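Local coordinates for protein RNA-dependent RNA polymerase (Toscana virus, PDB 6QW0) that probably cleaves capped host RNAs through the manganese-binding cap-snatching endonuclease at the N-terminus of the viral L protein, supplying primers for viral transcription, at residues L21-S26 with D135-D140; I33-I38 with T51-D56; F83-D88 with N187-R192; E96-L101 with S158-I163. All blocks are in the same frame, centred on the assembly; numbering follows the deposited sequence.

Contact 1. Residues L21-S26 with D135-D140. With SO4 (sulfate ion), chain E; SO4 (sulfate ion), chain F.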
loop_
_atom_site.group_PDB
_atom_site.type_symbol
_atom_site.label_atom_id
_atom_site.label_comp_id
_atom_site.label_asym_id
_atom_site.label_seq_id
_atom_site.Cartn_x
_atom_site.Cartn_y
_atom_site.Cartn_z
ATOM N N LEU A 21 -8.444 7.617 -10.177
ATOM C CA LEU A 21 -7.443 8.175 -9.275
ATOM C C LEU A 21 -7.808 9.601 -8.892
ATOM O O LEU A 21 -8.257 10.392 -9.725
ATOM C CB LEU A 21 -6.061 8.154 -9.923
ATOM C CG LEU A 21 -5.441 6.779 -10.200
ATOM C CD1 LEU A 21 -4.263 6.944 -11.135
ATOM C CD2 LEU A 21 -5.029 6.027 -8.911
ATOM N N ARG A 22 -7.616 9.915 -7.614
ATOM C CA ARG A 22 -7.855 11.239 -7.060
ATOM C C ARG A 22 -6.571 11.767 -6.437
ATOM O O ARG A 22 -5.745 11.004 -5.917
ATOM C CB ARG A 22 -8.962 11.197 -5.998
ATOM C CG ARG A 22 -10.321 10.715 -6.549
ATOM C CD ARG A 22 -11.314 10.405 -5.432
ATOM N NE ARG A 22 -11.319 11.461 -4.425
ATOM C CZ ARG A 22 -12.048 11.444 -3.314
ATOM N NH1 ARG A 22 -12.854 10.422 -3.054
ATOM N NH2 ARG A 22 -11.963 12.454 -2.456
ATOM N N ARG A 23 -6.431 13.090 -6.446
ATOM C CA ARG A 23 -5.309 13.739 -5.779
ATOM C C ARG A 23 -5.744 14.245 -4.413
ATOM O O ARG A 23 -6.793 14.885 -4.279
ATOM C CB ARG A 23 -4.753 14.891 -6.615
ATOM C CG ARG A 23 -4.334 14.481 -8.014
ATOM C CD ARG A 23 -3.268 15.407 -8.576
ATOM N NE ARG A 23 -2.706 14.866 -9.810
ATOM C CZ ARG A 23 -1.658 15.382 -10.439
ATOM N NH1 ARG A 23 -1.054 16.464 -9.950
ATOM N NH2 ARG A 23 -1.222 14.819 -11.554
ATOM N N TYR A 24 -4.933 13.950 -3.402
ATOM C CA TYR A 24 -5.173 14.356 -2.028
ATOM C C TYR A 24 -3.974 15.153 -1.546
ATOM O O TYR A 24 -2.834 14.782 -1.822
ATOM C CB TYR A 24 -5.336 13.154 -1.103
ATOM C CG TYR A 24 -6.518 12.257 -1.372
ATOM C CD1 TYR A 24 -7.733 12.498 -0.768
ATOM C CD2 TYR A 24 -6.392 11.141 -2.184
ATOM C CE1 TYR A 24 -8.812 11.665 -0.964
ATOM C CE2 TYR A 24 -7.481 10.300 -2.401
ATOM C CZ TYR A 24 -8.680 10.575 -1.776
ATOM O OH TYR A 24 -9.777 9.763 -1.944
ATOM N N GLU A 25 -4.226 16.245 -0.835
ATOM C CA GLU A 25 -3.142 17.019 -0.245
ATOM C C GLU A 25 -3.075 16.740 1.248
ATOM O O GLU A 25 -4.109 16.644 1.915
ATOM C CB GLU A 25 -3.339 18.518 -0.493
ATOM C CG GLU A 25 -3.094 18.946 -1.940
ATOM C CD GLU A 25 -4.226 18.546 -2.878
ATOM O OE1 GLU A 25 -3.939 18.012 -3.972
ATOM O OE2 GLU A 25 -5.405 18.765 -2.521
ATOM N N SER A 26 -1.856 16.618 1.773
ATOM C CA SER A 26 -1.703 16.476 3.213
ATOM C C SER A 26 -2.019 17.797 3.914
ATOM O O SER A 26 -2.005 18.879 3.314
ATOM C CB SER A 26 -0.293 16.004 3.580
ATOM O OG SER A 26 0.713 16.798 2.978
ATOM N N ASP A 135 7.120 15.194 -7.090
ATOM C CA ASP A 135 5.955 15.984 -6.725
ATOM C C ASP A 135 4.669 15.225 -7.059
ATOM O O ASP A 135 4.686 14.031 -7.364
ATOM C CB ASP A 135 6.013 17.359 -7.402
ATOM C CG ASP A 135 6.019 17.280 -8.924
ATOM O OD1 ASP A 135 5.794 16.190 -9.500
ATOM O OD2 ASP A 135 6.257 18.335 -9.555
ATOM N N ALA A 136 3.535 15.922 -6.985
ATOM C CA ALA A 136 2.248 15.255 -7.170
ATOM C C ALA A 136 2.114 14.681 -8.575
ATOM O O ALA A 136 1.547 13.597 -8.757
ATOM C CB ALA A 136 1.104 16.222 -6.864
ATOM N N ASN A 137 2.627 15.391 -9.588
ATOM C CA ASN A 137 2.636 14.823 -10.933
ATOM C C ASN A 137 3.464 13.545 -10.977
ATOM O O ASN A 137 3.107 12.585 -11.670
ATOM C CB ASN A 137 3.166 15.845 -11.945
ATOM C CG ASN A 137 2.148 16.927 -12.273
ATOM O OD1 ASN A 137 0.940 16.703 -12.205
ATOM N ND2 ASN A 137 2.638 18.115 -12.631
ATOM N N SER A 138 4.575 13.508 -10.237
ATOM C CA SER A 138 5.356 12.279 -10.175
ATOM C C SER A 138 4.557 11.157 -9.520
ATOM O O SER A 138 4.651 9.994 -9.936
ATOM C CB SER A 138 6.662 12.522 -9.417
ATOM O OG SER A 138 7.502 11.383 -9.501
ATOM N N ALA A 139 3.772 11.490 -8.488
ATOM C CA ALA A 139 2.944 10.485 -7.825
ATOM C C ALA A 139 1.872 9.949 -8.761
ATOM O O ALA A 139 1.568 8.751 -8.737
ATOM C CB ALA A 139 2.298 11.067 -6.570
ATOM N N ASP A 140 1.274 10.818 -9.579
ATOM C CA ASP A 140 0.286 10.323 -10.536
ATOM C C ASP A 140 0.928 9.382 -11.547
ATOM O O ASP A 140 0.359 8.337 -11.875
ATOM C CB ASP A 140 -0.416 11.472 -11.249
ATOM C CG ASP A 140 -1.369 10.971 -12.325
ATOM O OD1 ASP A 140 -2.563 10.753 -12.022
ATOM O OD2 ASP A 140 -0.911 10.747 -13.464
HETATM S S SO4 E . 1.337 19.897 4.931
HETATM O O1 SO4 E . 0.769 20.621 6.059
HETATM O O2 SO4 E . 2.795 19.943 4.993
HETATM O O3 SO4 E . 0.872 20.507 3.685
HETATM O O4 SO4 E . 0.889 18.515 5.006
HETATM S S SO4 F . 3.387 19.549 -5.191
HETATM O O1 SO4 F . 4.229 18.784 -4.274
HETATM O O2 SO4 F . 2.139 19.903 -4.521
HETATM O O3 SO4 F . 3.096 18.746 -6.371
HETATM O O4 SO4 F . 4.101 20.760 -5.592
#
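Arg23 stands across from Ala136, their CA atoms 7.8 Å apart, with strand 22-25 running roughly antiparallel (142°) to helix segment 136-140 at an axis separation of 10.1 Å. A gap of this width is bridged by a long side chain: Arg23 is extended from CG to NE, and its head reaches the first turn of the helix. There both terminal nitrogens hold a single oxygen, NH1 of Arg23 lying 3.0 Å and NH2 2.9 Å from OD1 of Asn137. The oxygen sits in the guanidinium plane, but the two N-H groups meet it differently: NH2 arrives in the plane of the amide, whereas NH1 stands 44° above it. In the PDDEXK-type nuclease core, this contact ties strand 22-25, which pairs with strand 174-177 of the mixed sheet, to the start of helix 136-157. That start is N-capped by Asp135, whose OD1 accepts from Ser138 N at 3.0 Å, while Ala136 N donates to a sulfate ion. Around the guanidinium, the methyl of Ala136 approaches NH1, and Asp140 CB lies 3.5 Å from Arg23 NH2. The carboxylate of Asp140 is oppositely charged but remains beyond salt-bridge distance (Arg23 NH2 to Asp140 OD1, 4.3 Å); its OD2 pairs instead with Arg144, one helical turn on.

Contact 2. Residues I33-I38 with T51-D56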
loop_
_atom_site.group_PDB
_atom_site.type_symbol
_atom_site.label_atom_id
_atom_site.label_comp_id
_atom_site.label_asym_id
_atom_site.label_seq_id
_atom_site.Cartn_x
_atom_site.Cartn_y
_atom_site.Cartn_z
ATOM N N ILE A 33 7.140 15.447 15.240
ATOM C CA ILE A 33 7.683 14.290 14.547
ATOM C C ILE A 33 8.564 13.547 15.549
ATOM O O ILE A 33 9.414 14.173 16.185
ATOM C CB ILE A 33 8.503 14.689 13.307
ATOM C CG1 ILE A 33 7.650 15.543 12.360
ATOM C CG2 ILE A 33 9.095 13.470 12.605
ATOM C CD1 ILE A 33 8.454 16.169 11.225
ATOM N N PRO A 34 8.384 12.248 15.754
ATOM C CA PRO A 34 9.137 11.583 16.826
ATOM C C PRO A 34 10.615 11.456 16.508
ATOM O O PRO A 34 11.017 11.222 15.366
ATOM C CB PRO A 34 8.476 10.202 16.928
ATOM C CG PRO A 34 7.984 9.946 15.527
ATOM C CD PRO A 34 7.526 11.307 15.010
ATOM N N ALA A 35 11.428 11.617 17.553
ATOM C CA ALA A 35 12.848 11.321 17.469
ATOM C C ALA A 35 13.068 9.834 17.204
ATOM O O ALA A 35 12.207 9.000 17.474
ATOM C CB ALA A 35 13.554 11.703 18.771
ATOM N N TYR A 36 14.244 9.515 16.674
ATOM C CA TYR A 36 14.640 8.135 16.429
ATOM C C TYR A 36 16.123 7.984 16.740
ATOM O O TYR A 36 16.913 8.912 16.552
ATOM C CB TYR A 36 14.353 7.685 14.964
ATOM C CG TYR A 36 14.813 8.679 13.912
ATOM C CD1 TYR A 36 13.980 9.713 13.497
ATOM C CD2 TYR A 36 16.094 8.610 13.360
ATOM C CE1 TYR A 36 14.399 10.647 12.557
ATOM C CE2 TYR A 36 16.519 9.543 12.415
ATOM C CZ TYR A 36 15.668 10.559 12.022
ATOM O OH TYR A 36 16.085 11.496 11.093
ATOM N N VAL A 37 16.493 6.806 17.234
ATOM C CA VAL A 37 17.885 6.462 17.503
ATOM C C VAL A 37 18.196 5.201 16.710
ATOM O O VAL A 37 17.512 4.184 16.872
ATOM C CB VAL A 37 18.153 6.242 19.001
ATOM C CG1 VAL A 37 19.621 5.881 19.229
ATOM C CG2 VAL A 37 17.765 7.480 19.809
ATOM N N ILE A 38 19.206 5.273 15.846
ATOM C CA ILE A 38 19.619 4.153 15.006
ATOM C C ILE A 38 20.920 3.591 15.558
ATOM O O ILE A 38 21.875 4.341 15.793
ATOM C CB ILE A 38 19.797 4.578 13.539
ATOM C CG1 ILE A 38 18.494 5.153 12.989
ATOM C CG2 ILE A 38 20.280 3.394 12.707
ATOM C CD1 ILE A 38 18.641 5.792 11.620
ATOM N N THR A 51 7.898 7.385 20.371
ATOM C CA THR A 51 6.459 7.567 20.216
ATOM C C THR A 51 5.837 8.296 21.405
ATOM O O THR A 51 4.730 8.835 21.282
ATOM C CB THR A 51 5.785 6.204 19.996
ATOM O OG1 THR A 51 6.164 5.309 21.046
ATOM C CG2 THR A 51 6.228 5.600 18.663
ATOM N N SER A 52 6.531 8.351 22.546
ATOM C CA SER A 52 6.035 9.130 23.675
ATOM C C SER A 52 5.927 10.615 23.355
ATOM O O SER A 52 5.170 11.324 24.023
ATOM C CB SER A 52 6.941 8.938 24.894
ATOM O OG SER A 52 8.261 9.394 24.636
ATOM N N GLU A 53 6.663 11.100 22.358
ATOM C CA GLU A 53 6.630 12.523 22.030
ATOM C C GLU A 53 5.362 12.950 21.305
ATOM O O GLU A 53 5.101 14.153 21.205
ATOM C CB GLU A 53 7.849 12.897 21.182
ATOM C CG GLU A 53 9.173 12.766 21.907
ATOM C CD GLU A 53 10.365 13.089 21.031
ATOM O OE1 GLU A 53 10.274 12.872 19.800
ATOM O OE2 GLU A 53 11.396 13.550 21.573
ATOM N N LEU A 54 4.571 12.014 20.799
ATOM C CA LEU A 54 3.398 12.363 20.015
ATOM C C LEU A 54 2.180 12.546 20.913
ATOM O O LEU A 54 2.001 11.824 21.898
ATOM C CB LEU A 54 3.146 11.290 18.959
ATOM C CG LEU A 54 4.420 10.958 18.174
ATOM C CD1 LEU A 54 4.112 10.070 16.987
ATOM C CD2 LEU A 54 5.153 12.230 17.706
ATOM N N ALA A 55 1.358 13.538 20.579
ATOM C CA ALA A 55 0.111 13.747 21.299
ATOM C C ALA A 55 -0.900 12.679 20.910
ATOM O O ALA A 55 -0.913 12.189 19.777
ATOM C CB ALA A 55 -0.456 15.136 21.005
ATOM N N ASP A 56 -1.750 12.313 21.866
ATOM C CA ASP A 56 -2.773 11.310 21.604
ATOM C C ASP A 56 -3.639 11.741 20.426
ATOM O O ASP A 56 -4.199 12.841 20.424
ATOM C CB ASP A 56 -3.629 11.094 22.852
#
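The carboxylate of Glu53 is the flat group across this contact, and it meets Ala35. OE1 of Glu53 receives the backbone N-H of Ala35 on its syn side, 26° out of the carboxylate plane, and the Ala35 methyl rises on that same side, its CB 3.6 Å from OE1 of Glu53. Pro34 CA comes up beside the same oxygen, 3.4 Å from Glu53 OE1. Pro34 itself is a puckered ring, and Leu54 meets one side of it: Leu54 CD2 stands above its middle, 3.7 Å from Pro34 CD, while the sister methyl CD1 of Leu54 is displaced toward the CD and CG rim. At that CD rim Phe191 of helix 183-203 also touches the ring.

Two backbone features put these groups in place. Residues 51-53 form a short 3-10 turn, with Leu54 N bonded to Thr51 O, and Glu53 then reaches out with its chain extended beyond CG (chi2 178°). Ala35 leads into strand 36-39, which forms an antiparallel pair with strand 46-49; its backbone also bonds with Ala50. The contact thus fastens the turn following strand 46-49 onto the entry to strand 36-39.

Several of the residues also touch a crystal neighbour, which may contribute to the conformation seen. The Ala35 N to Glu53 OE1 bond is short at 2.8 Å and nearly straight (168°), consistent with a strong acceptor and an ionised carboxylate, and the methyl-on-proline packing adds an apolar half to this surface contact.

Contact 3. Residues F83-D88 with N187-R192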
loop_
_atom_site.group_PDB
_atom_site.type_symbol
_atom_site.label_atom_id
_atom_site.label_comp_id
_atom_site.label_asym_id
_atom_site.label_seq_id
_atom_site.Cartn_x
_atom_site.Cartn_y
_atom_site.Cartn_z
ATOM N N PHE A 83 3.667 2.207 4.567
ATOM C CA PHE A 83 2.364 1.566 4.475
ATOM C C PHE A 83 2.177 0.482 5.527
ATOM O O PHE A 83 1.189 -0.262 5.472
ATOM C CB PHE A 83 2.171 1.014 3.058
ATOM C CG PHE A 83 2.191 2.088 2.001
ATOM C CD1 PHE A 83 1.066 2.859 1.771
ATOM C CD2 PHE A 83 3.336 2.338 1.260
ATOM C CE1 PHE A 83 1.072 3.875 0.810
ATOM C CE2 PHE A 83 3.349 3.354 0.291
ATOM C CZ PHE A 83 2.214 4.108 0.066
ATOM N N GLY A 84 3.067 0.431 6.522
ATOM C CA GLY A 84 3.065 -0.638 7.509
ATOM C C GLY A 84 1.811 -0.718 8.349
ATOM O O GLY A 84 1.514 -1.785 8.898
ATOM N N HIS A 85 1.092 0.388 8.507
ATOM C CA HIS A 85 -0.154 0.384 9.258
ATOM C C HIS A 85 -1.309 -0.203 8.460
ATOM O O HIS A 85 -2.363 -0.493 9.036
ATOM C CB HIS A 85 -0.514 1.808 9.703
ATOM C CG HIS A 85 -0.764 2.752 8.570
ATOM N ND1 HIS A 85 0.147 2.950 7.554
ATOM C CD2 HIS A 85 -1.822 3.546 8.286
ATOM C CE1 HIS A 85 -0.336 3.831 6.698
ATOM N NE2 HIS A 85 -1.530 4.208 7.118
ATOM N N LEU A 86 -1.137 -0.371 7.156
ATOM C CA LEU A 86 -2.174 -0.919 6.288
ATOM C C LEU A 86 -1.923 -2.370 5.940
ATOM O O LEU A 86 -2.873 -3.144 5.780
ATOM C CB LEU A 86 -2.269 -0.111 4.993
ATOM C CG LEU A 86 -2.575 1.371 5.173
ATOM C CD1 LEU A 86 -2.560 2.045 3.819
ATOM C CD2 LEU A 86 -3.912 1.562 5.861
ATOM N N ALA A 87 -0.661 -2.751 5.793
ATOM C CA ALA A 87 -0.347 -4.123 5.434
ATOM C C ALA A 87 1.095 -4.406 5.806
ATOM O O ALA A 87 1.973 -3.564 5.606
ATOM C CB ALA A 87 -0.558 -4.381 3.941
ATOM N N ASP A 88 1.329 -5.591 6.349
ATOM C CA ASP A 88 2.691 -6.065 6.463
ATOM C C ASP A 88 3.206 -6.465 5.083
ATOM O O ASP A 88 2.435 -6.679 4.140
ATOM C CB ASP A 88 2.764 -7.243 7.435
ATOM C CG ASP A 88 2.380 -6.852 8.852
ATOM O OD1 ASP A 88 2.509 -5.656 9.192
ATOM O OD2 ASP A 88 1.943 -7.737 9.619
ATOM N N ASN A 187 -3.045 11.977 5.839
ATOM C CA ASN A 187 -1.988 12.493 6.705
ATOM C C ASN A 187 -1.153 11.379 7.327
ATOM O O ASN A 187 0.057 11.543 7.518
ATOM C CB ASN A 187 -2.597 13.377 7.794
ATOM C CG ASN A 187 -3.007 14.737 7.274
ATOM O OD1 ASN A 187 -2.675 15.119 6.150
ATOM N ND2 ASN A 187 -3.728 15.487 8.102
ATOM N N GLU A 188 -1.769 10.245 7.684
ATOM C CA GLU A 188 -0.985 9.170 8.294
ATOM C C GLU A 188 0.001 8.575 7.295
ATOM O O GLU A 188 1.168 8.343 7.622
ATOM C CB GLU A 188 -1.909 8.090 8.862
ATOM C CG GLU A 188 -1.207 7.115 9.816
ATOM C CD GLU A 188 -0.864 7.751 11.163
ATOM O OE1 GLU A 188 -1.357 8.863 11.444
ATOM O OE2 GLU A 188 -0.088 7.140 11.917
ATOM N N ILE A 189 -0.444 8.351 6.056
ATOM C CA ILE A 189 0.455 7.861 5.019
ATOM C C ILE A 189 1.594 8.850 4.778
ATOM O O ILE A 189 2.772 8.475 4.758
ATOM C CB ILE A 189 -0.337 7.573 3.730
ATOM C CG1 ILE A 189 -1.274 6.374 3.963
ATOM C CG2 ILE A 189 0.603 7.317 2.559
ATOM C CD1 ILE A 189 -2.517 6.379 3.065
ATOM N N VAL A 190 1.257 10.127 4.576
ATOM C CA VAL A 190 2.284 11.130 4.305
ATOM C C VAL A 190 3.212 11.296 5.508
ATOM O O VAL A 190 4.437 11.347 5.354
ATOM C CB VAL A 190 1.635 12.465 3.900
ATOM C CG1 VAL A 190 2.707 13.549 3.726
ATOM C CG2 VAL A 190 0.842 12.310 2.608
ATOM N N PHE A 191 2.652 11.353 6.713
ATOM C CA PHE A 191 3.483 11.485 7.914
ATOM C C PHE A 191 4.492 10.340 8.028
ATOM O O PHE A 191 5.675 10.557 8.319
ATOM C CB PHE A 191 2.582 11.549 9.145
ATOM C CG PHE A 191 3.307 11.895 10.417
ATOM C CD1 PHE A 191 3.871 10.896 11.198
ATOM C CD2 PHE A 191 3.413 13.211 10.838
ATOM C CE1 PHE A 191 4.532 11.196 12.376
ATOM C CE2 PHE A 191 4.077 13.521 12.021
ATOM C CZ PHE A 191 4.632 12.520 12.789
ATOM N N ARG A 192 4.037 9.101 7.819
ATOM C CA ARG A 192 4.941 7.957 7.893
ATOM C C ARG A 192 5.981 7.989 6.777
ATOM O O ARG A 192 7.133 7.583 6.990
ATOM C CB ARG A 192 4.133 6.648 7.834
ATOM C CG ARG A 192 3.244 6.416 9.061
ATOM C CD ARG A 192 2.487 5.054 8.978
ATOM N NE ARG A 192 3.401 3.916 8.935
ATOM C CZ ARG A 192 3.596 3.058 9.934
ATOM N NH1 ARG A 192 2.928 3.187 11.077
ATOM N NH2 ARG A 192 4.470 2.073 9.794
#
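Glu188, the earliest residue of helix segment 187-192 to meet the loop 83-88, touches the His85 ring with its aliphatic part. Its CG makes an off-centre CH-pi contact, 4.3 Å from the centroid of the His85 ring, approaching obliquely from the side of the ring away from Leu86 CG. The carboxylate is engaged elsewhere, by Thr62 and Gly60. Ile189 follows with its branches divided: CG1 lies at the edge of the same imidazole, 3.8 Å from His85 NE2, while CG2, anti to the backbone N, packs 3.9 Å from CE1 of Phe83. The two branches span from the loop's surface side to its buried start, where the Phe83 ring stacks with Phe129, a residue of the manganese site. This is the place in the PDDEXK-type endonuclease where helix 183-203 meets the turn after helix 77-82, the helix that carries the metal ligand His79. That turn folds back on itself, Phe83 O accepting from both Leu86 N and Ala87 N. One turn beyond Glu188, the Arg192 chain runs alongside His85 with the reverse heading, Arg192 CD 3.5 Å from ND1 of His85. The chain bends at chi3 (62°), which places NE; the guanidinium then has one face under the loop backbone, with His85 N 3.9 Å above its plane and Arg192 NH2 3.8 Å from Gly84 CA. That NH2 donates to Phe81 O, and NH1 bonds to Thr62.

Contact 4. Residues E96-L101 with S158-I163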
loop_
_atom_site.group_PDB
_atom_site.type_symbol
_atom_site.label_atom_id
_atom_site.label_comp_id
_atom_site.label_asym_id
_atom_site.label_seq_id
_atom_site.Cartn_x
_atom_site.Cartn_y
_atom_site.Cartn_z
ATOM N N GLU A 96 -1.678 -18.101 -5.706
ATOM C CA GLU A 96 -2.185 -18.631 -4.450
ATOM C C GLU A 96 -3.668 -18.362 -4.268
ATOM O O GLU A 96 -4.328 -19.079 -3.511
ATOM C CB GLU A 96 -1.397 -18.044 -3.280
ATOM C CG GLU A 96 0.105 -18.150 -3.458
ATOM C CD GLU A 96 0.856 -17.457 -2.345
ATOM O OE1 GLU A 96 0.403 -17.556 -1.186
ATOM O OE2 GLU A 96 1.880 -16.799 -2.634
ATOM N N VAL A 97 -4.213 -17.356 -4.944
ATOM C CA VAL A 97 -5.617 -17.011 -4.809
ATOM C C VAL A 97 -6.449 -17.580 -5.954
ATOM O O VAL A 97 -7.590 -17.992 -5.745
ATOM C CB VAL A 97 -5.765 -15.476 -4.721
ATOM C CG1 VAL A 97 -7.226 -15.069 -4.733
ATOM C CG2 VAL A 97 -5.085 -14.960 -3.463
ATOM N N PHE A 98 -5.901 -17.600 -7.176
ATOM C CA PHE A 98 -6.675 -17.964 -8.359
ATOM C C PHE A 98 -6.308 -19.306 -8.976
ATOM O O PHE A 98 -7.103 -19.833 -9.762
ATOM C CB PHE A 98 -6.524 -16.885 -9.445
ATOM C CG PHE A 98 -7.174 -15.577 -9.092
ATOM C CD1 PHE A 98 -8.538 -15.398 -9.259
ATOM C CD2 PHE A 98 -6.422 -14.535 -8.579
ATOM C CE1 PHE A 98 -9.138 -14.198 -8.923
ATOM C CE2 PHE A 98 -7.015 -13.338 -8.241
ATOM C CZ PHE A 98 -8.380 -13.170 -8.419
ATOM N N GLY A 99 -5.136 -19.862 -8.663
ATOM C CA GLY A 99 -4.605 -20.955 -9.459
ATOM C C GLY A 99 -4.130 -20.476 -10.817
ATOM O O GLY A 99 -4.337 -19.311 -11.168
ATOM N N VAL A 100 -3.502 -21.352 -11.601
ATOM C CA VAL A 100 -2.993 -20.949 -12.907
ATOM C C VAL A 100 -4.154 -20.783 -13.881
ATOM O O VAL A 100 -5.232 -21.357 -13.702
ATOM C CB VAL A 100 -1.970 -21.969 -13.438
ATOM C CG1 VAL A 100 -0.848 -22.188 -12.416
ATOM C CG2 VAL A 100 -2.659 -23.275 -13.747
ATOM N N LEU A 101 -3.925 -19.986 -14.924
ATOM C CA LEU A 101 -4.861 -19.826 -16.032
ATOM C C LEU A 101 -4.422 -20.661 -17.227
ATOM O O LEU A 101 -3.229 -20.820 -17.491
ATOM C CB LEU A 101 -4.959 -18.358 -16.465
ATOM C CG LEU A 101 -5.508 -17.350 -15.466
ATOM C CD1 LEU A 101 -5.883 -16.067 -16.188
ATOM C CD2 LEU A 101 -6.711 -17.924 -14.762
ATOM N N SER A 158 -10.097 -11.554 -13.553
ATOM C CA SER A 158 -11.459 -11.113 -13.280
ATOM C C SER A 158 -12.494 -12.026 -13.919
ATOM O O SER A 158 -13.671 -11.947 -13.552
ATOM C CB SER A 158 -11.651 -9.653 -13.746
ATOM O OG SER A 158 -11.795 -9.518 -15.155
ATOM N N ALA A 159 -12.077 -12.897 -14.838
ATOM C CA ALA A 159 -12.989 -13.881 -15.399
ATOM C C ALA A 159 -13.360 -14.950 -14.386
ATOM O O ALA A 159 -14.363 -15.651 -14.578
ATOM C CB ALA A 159 -12.351 -14.540 -16.613
ATOM N N ILE A 160 -12.563 -15.090 -13.328
ATOM C CA ILE A 160 -12.772 -16.090 -12.284
ATOM C C ILE A 160 -13.583 -15.489 -11.148
ATOM O O ILE A 160 -14.635 -16.021 -10.776
ATOM C CB ILE A 160 -11.428 -16.630 -11.783
ATOM C CG1 ILE A 160 -10.664 -17.273 -12.939
ATOM C CG2 ILE A 160 -11.637 -17.626 -10.630
ATOM C CD1 ILE A 160 -9.318 -17.754 -12.535
ATOM N N LYS A 161 -13.102 -14.370 -10.588
ATOM C CA LYS A 161 -13.815 -13.619 -9.576
ATOM C C LYS A 161 -13.625 -12.155 -9.931
ATOM O O LYS A 161 -12.529 -11.770 -10.355
ATOM C CB LYS A 161 -13.293 -13.864 -8.152
ATOM C CG LYS A 161 -13.385 -15.314 -7.699
ATOM C CD LYS A 161 -12.578 -15.548 -6.426
ATOM C CE LYS A 161 -12.592 -17.022 -6.042
ATOM N NZ LYS A 161 -11.347 -17.423 -5.321
ATOM N N PRO A 162 -14.645 -11.321 -9.741
ATOM C CA PRO A 162 -14.482 -9.890 -10.031
ATOM C C PRO A 162 -13.382 -9.285 -9.171
ATOM O O PRO A 162 -13.227 -9.618 -7.995
ATOM C CB PRO A 162 -15.856 -9.299 -9.700
ATOM C CG PRO A 162 -16.476 -10.275 -8.780
ATOM C CD PRO A 162 -15.965 -11.622 -9.165
ATOM N N ILE A 163 -12.602 -8.401 -9.786
ATOM C CA ILE A 163 -11.495 -7.729 -9.113
ATOM C C ILE A 163 -11.724 -6.223 -9.169
ATOM O O ILE A 163 -12.139 -5.693 -10.203
ATOM C CB ILE A 163 -10.142 -8.096 -9.769
ATOM C CG1 ILE A 163 -9.809 -9.573 -9.556
ATOM C CG2 ILE A 163 -8.998 -7.183 -9.238
ATOM C CD1 ILE A 163 -8.595 -10.040 -10.364
#
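Phe98 and Ile160 form the middle of an apolar cluster joining the end of helix 94-98 to the loop between helix 136-157 and strand 163-171. CD1 of Phe98 lies 4.0 Å from Ile160 CB, and at the far end of the ring CZ is 3.7 Å from Ile163 CD1, so the phenyl group bridges two isoleucines by different atoms. Both approaches are oblique to the ring, whereas Lys161 CB comes in at its edge. A second apolar touch comes from Leu101, whose CD2 is 3.4 Å from Ile160 CD1, tighter than ordinary van der Waals contact. The backbone brings Leu101 there by breaking the helix at Gly99, which has a positive phi of 72°. Ile163 opens strand 163-171 of the mixed sheet, its backbone bonded to Ala15 and Thr17, and Arg157 at the end of helix 136-157 packs against Phe98, Leu101 and Ile163.

Polar groups meet only loosely across the contact. Lys161, extended beyond CG, carries NZ to 3.8 Å from Val97 O, too far for a hydrogen bond; its ammonium forms a salt bridge with Glu118 of strand 115-118. With no hydrogen bond between 96-101 and 158-163, the contact relies on shape and hydrophobic burial; the charge of Lys161 is met by Glu118 outside the two segments, so it probably adds little to the pairing itself.

Overall arrangement
Helix 183-203 links the first three contacts. It supplies one side of contact 3, whose Asn187 OD1 lies 3.4 Å from Ser26 CA of contact 1, and its Phe191 CZ lies 3.8 Å from Pro34 CD of contact 2; the centres of contacts 1 and 2 are each 16 Å from that of contact 3. Contact 4 stands apart, about 12 Å from contact 3 between nearest atoms and 43 Å from contact 2 between centres, on the other side of the chain's centre. Helix 136-157 nevertheless spans the distance, starting in contact 1 and ending just before 158-163. The manganese site is reached from contact 3, through Phe83 stacked on Phe129; the Leu21 side chain of contact 1 is about 13 Å from a bound manganese ion.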